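Local coordinates for protein neural-cadherin (Drosophila melanogaster, PDB 3UBF) that mediates calcium-dependent, mainly homophilic adhesion between cells through its tandem extracellular cadherin repeats, and may take part in transmitting developmental signals, at residues Gly207-Tyr215 against Val290-Thr301. Numbering follows the deposited sequence.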
loop_
_atom_site.group_PDB
_atom_site.type_symbol
_atom_site.label_atom_id
_atom_site.label_comp_id
_atom_site.label_asym_id
_atom_site.label_seq_id
_atom_site.Cartn_x
_atom_site.Cartn_y
_atom_site.Cartn_z
ATOM N N GLY A 207 -24.657 12.052 1.790
ATOM C CA GLY A 207 -25.117 13.422 1.971
ATOM C C GLY A 207 -25.179 13.831 3.438
ATOM O O GLY A 207 -25.854 13.189 4.246
ATOM N N GLY A 208 -24.447 14.892 3.775
ATOM C CA GLY A 208 -24.592 15.596 5.047
ATOM C C GLY A 208 -23.884 14.955 6.218
ATOM O O GLY A 208 -22.893 15.489 6.729
ATOM N N LYS A 209 -24.391 13.808 6.646
ATOM C CA LYS A 209 -23.839 13.124 7.808
ATOM C C LYS A 209 -23.988 11.615 7.664
ATOM O O LYS A 209 -24.852 11.135 6.922
ATOM C CB LYS A 209 -24.492 13.628 9.109
ATOM C CG LYS A 209 -26.011 13.423 9.158
ATOM C CD LYS A 209 -26.642 14.107 10.362
ATOM C CE LYS A 209 -28.128 13.795 10.436
ATOM N NZ LYS A 209 -28.726 14.137 11.764
ATOM N N ARG A 210 -23.125 10.884 8.367
ATOM C CA ARG A 210 -23.163 9.422 8.413
ATOM C C ARG A 210 -22.539 9.017 9.740
ATOM O O ARG A 210 -21.933 9.843 10.416
ATOM C CB ARG A 210 -22.386 8.814 7.241
ATOM C CG ARG A 210 -20.863 8.949 7.385
ATOM C CD ARG A 210 -20.084 8.511 6.141
ATOM N NE ARG A 210 -20.395 7.136 5.777
ATOM C CZ ARG A 210 -20.321 6.642 4.545
ATOM N NH1 ARG A 210 -20.639 5.357 4.327
ATOM N NH2 ARG A 210 -19.929 7.425 3.538
ATOM N N ALA A 211 -22.662 7.742 10.096
ATOM C CA ALA A 211 -22.231 7.261 11.398
ATOM C C ALA A 211 -20.725 7.076 11.458
ATOM O O ALA A 211 -20.080 6.942 10.420
ATOM C CB ALA A 211 -22.949 5.965 11.731
ATOM N N PRO A 212 -20.158 7.052 12.676
ATOM C CA PRO A 212 -18.721 6.888 12.841
ATOM C C PRO A 212 -18.269 5.598 12.200
ATOM O O PRO A 212 -19.056 4.641 12.120
ATOM C CB PRO A 212 -18.548 6.758 14.362
ATOM C CG PRO A 212 -19.774 7.287 14.952
ATOM C CD PRO A 212 -20.854 6.998 13.972
ATOM N N GLN A 213 -17.023 5.587 11.731
ATOM C CA GLN A 213 -16.410 4.387 11.198
ATOM C C GLN A 213 -15.176 4.062 12.020
ATOM O O GLN A 213 -14.313 4.922 12.264
ATOM C CB GLN A 213 -16.029 4.571 9.736
ATOM C CG GLN A 213 -15.452 3.330 9.072
ATOM C CD GLN A 213 -15.066 3.588 7.631
ATOM O OE1 GLN A 213 -14.870 4.735 7.226
ATOM N NE2 GLN A 213 -14.958 2.531 6.847
ATOM N N PHE A 214 -15.108 2.808 12.449
ATOM C CA PHE A 214 -13.971 2.326 13.197
ATOM C C PHE A 214 -12.781 2.188 12.268
ATOM O O PHE A 214 -12.950 1.937 11.075
ATOM C CB PHE A 214 -14.310 1.001 13.877
ATOM C CG PHE A 214 -15.139 1.154 15.119
ATOM C CD1 PHE A 214 -16.502 0.886 15.095
ATOM C CD2 PHE A 214 -14.556 1.567 16.317
ATOM C CE1 PHE A 214 -17.289 1.026 16.255
ATOM C CE2 PHE A 214 -15.336 1.718 17.490
ATOM C CZ PHE A 214 -16.701 1.442 17.459
ATOM N N TYR A 215 -11.581 2.370 12.814
ATOM C CA TYR A 215 -10.340 2.268 12.029
ATOM C C TYR A 215 -9.972 0.835 11.656
ATOM O O TYR A 215 -9.118 0.612 10.805
ATOM C CB TYR A 215 -9.189 3.017 12.711
ATOM C CG TYR A 215 -9.163 4.465 12.292
ATOM C CD1 TYR A 215 -9.812 5.443 13.049
ATOM C CD2 TYR A 215 -8.533 4.856 11.107
ATOM C CE1 TYR A 215 -9.815 6.763 12.653
ATOM C CE2 TYR A 215 -8.530 6.173 10.703
ATOM C CZ TYR A 215 -9.178 7.126 11.479
ATOM O OH TYR A 215 -9.186 8.452 11.080
ATOM N N VAL A 290 -17.665 -3.190 21.099
ATOM C CA VAL A 290 -17.417 -1.782 21.358
ATOM C C VAL A 290 -18.368 -0.927 20.526
ATOM O O VAL A 290 -18.550 -1.152 19.319
ATOM C CB VAL A 290 -15.945 -1.385 21.090
ATOM C CG1 VAL A 290 -15.741 0.124 21.358
ATOM C CG2 VAL A 290 -15.004 -2.221 21.963
ATOM N N THR A 291 -18.982 0.047 21.182
ATOM C CA THR A 291 -19.830 1.002 20.489
ATOM C C THR A 291 -19.185 2.381 20.510
ATOM O O THR A 291 -18.682 2.813 21.544
ATOM C CB THR A 291 -21.229 1.028 21.100
ATOM O OG1 THR A 291 -21.757 -0.300 21.073
ATOM C CG2 THR A 291 -22.172 1.961 20.315
ATOM N N ALA A 292 -19.166 3.033 19.344
ATOM C CA ALA A 292 -18.786 4.442 19.222
ATOM C C ALA A 292 -20.039 5.301 19.076
ATOM O O ALA A 292 -20.820 5.116 18.151
ATOM C CB ALA A 292 -17.859 4.663 18.035
ATOM N N THR A 293 -20.213 6.251 19.984
ATOM C CA THR A 293 -21.397 7.091 19.991
ATOM C C THR A 293 -21.018 8.553 19.858
ATOM O O THR A 293 -20.174 9.052 20.593
ATOM C CB THR A 293 -22.201 6.868 21.279
ATOM O OG1 THR A 293 -22.454 5.465 21.422
ATOM C CG2 THR A 293 -23.521 7.619 21.251
ATOM N N GLU A 294 -21.637 9.223 18.891
ATOM C CA GLU A 294 -21.545 10.671 18.760
ATOM C C GLU A 294 -22.605 11.298 19.640
ATOM O O GLU A 294 -23.754 10.863 19.633
ATOM C CB GLU A 294 -21.771 11.099 17.311
ATOM C CG GLU A 294 -20.628 10.760 16.368
ATOM C CD GLU A 294 -20.783 11.384 14.987
ATOM O OE1 GLU A 294 -21.920 11.731 14.595
ATOM O OE2 GLU A 294 -19.755 11.515 14.285
ATOM N N ASP A 295 -22.220 12.305 20.418
ATOM C CA ASP A 295 -23.210 13.147 21.104
ATOM C C ASP A 295 -23.529 14.296 20.160
ATOM O O ASP A 295 -24.122 15.304 20.560
ATOM C CB ASP A 295 -22.688 13.671 22.444
ATOM C CG ASP A 295 -23.583 13.279 23.618
ATOM O OD1 ASP A 295 -23.553 12.083 24.003
ATOM O OD2 ASP A 295 -24.293 14.158 24.163
ATOM N N SER A 296 -23.110 14.124 18.902
ATOM C CA SER A 296 -23.456 15.022 17.800
ATOM C C SER A 296 -24.923 14.814 17.410
ATOM O O SER A 296 -25.440 15.470 16.496
ATOM C CB SER A 296 -22.541 14.755 16.597
ATOM O OG SER A 296 -22.487 15.876 15.720
ATOM N N GLY A 297 -25.579 13.898 18.127
ATOM C CA GLY A 297 -26.975 13.535 17.888
ATOM C C GLY A 297 -27.073 12.138 17.292
ATOM O O GLY A 297 -26.664 11.912 16.147
ATOM N N GLY A 298 -27.576 11.194 18.086
ATOM C CA GLY A 298 -27.944 9.868 17.584
ATOM C C GLY A 298 -26.843 8.881 17.241
ATOM O O GLY A 298 -26.661 7.893 17.967
ATOM N N PHE A 299 -26.114 9.152 16.152
ATOM C CA PHE A 299 -25.245 8.152 15.495
ATOM C C PHE A 299 -24.383 7.285 16.392
ATOM O O PHE A 299 -23.591 7.784 17.194
ATOM C CB PHE A 299 -24.357 8.782 14.417
ATOM C CG PHE A 299 -25.076 9.069 13.133
ATOM C CD1 PHE A 299 -25.948 8.127 12.579
ATOM C CD2 PHE A 299 -24.878 10.271 12.470
ATOM C CE1 PHE A 299 -26.624 8.388 11.396
ATOM C CE2 PHE A 299 -25.546 10.543 11.285
ATOM C CZ PHE A 299 -26.427 9.600 10.746
ATOM N N SER A 300 -24.550 5.977 16.245
ATOM C CA SER A 300 -23.631 5.035 16.850
ATOM C C SER A 300 -23.256 3.919 15.876
ATOM O O SER A 300 -24.023 3.582 14.969
ATOM C CB SER A 300 -24.179 4.478 18.165
ATOM O OG SER A 300 -25.388 3.791 17.949
ATOM N N THR A 301 -22.051 3.385 16.061
ATOM C CA THR A 301 -21.565 2.253 15.299
ATOM C C THR A 301 -20.939 1.258 16.265
ATOM O O THR A 301 -20.301 1.658 17.243
ATOM C CB THR A 301 -20.522 2.681 14.249
ATOM O OG1 THR A 301 -21.105 3.666 13.385
ATOM C CG2 THR A 301 -20.045 1.489 13.419
HETATM O O HOH W 1 -26.358 13.016 13.975
HETATM O O HOH W 2 -19.431 10.219 11.938
#
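A211 and P212 run past F299 and T301 with CA atoms of A211 and F299 5.2 Å apart, yet no backbone-to-backbone hydrogen bond joins the two segments; hairpin side chains pack instead against the linker's backbone and side chains. The F299 ring lies flat against the incoming chain: the peptide N of A211 sits over its centre, 3.9 Å above the plane, with R210 C over the same face nearer the rim. K209 comes to the rim, near the ring's plane, with CG 3.6 Å from F299 CE2. P212 settles deeper, its CG 3.8 Å from E294 CG and its CB facing A292 CB. This is a connection between successive cadherin repeats: 207-215 leaves one domain and enters the next as the short edge strand 213-214, and 290-301 is the hairpin joining the last two strands of that second β-sandwich. R210 reaches back to A115 O and S204 OG of the preceding domain. The calcium ligands E13, D59, E61 and D138 lie at the preceding junction, consistent with this linker being of the calcium-free kind. One direct hydrogen bond ties the segments, from T301 OG1 to P212 O (2.6 Å); the hydroxyl stands beside its own backbone N (chi1 -57°) and meets the carbonyl at a C=O...donor angle of 139°, 18° from the carbonyl plane. Beyond it F214 turns its CZ onto A292 CB at 3.5 Å and brings CE1 edge-on to within 3.2 Å of T301 O. A water bridges R210 O to E294 OE2, a carboxylate oxygen also bonded to S240 OG.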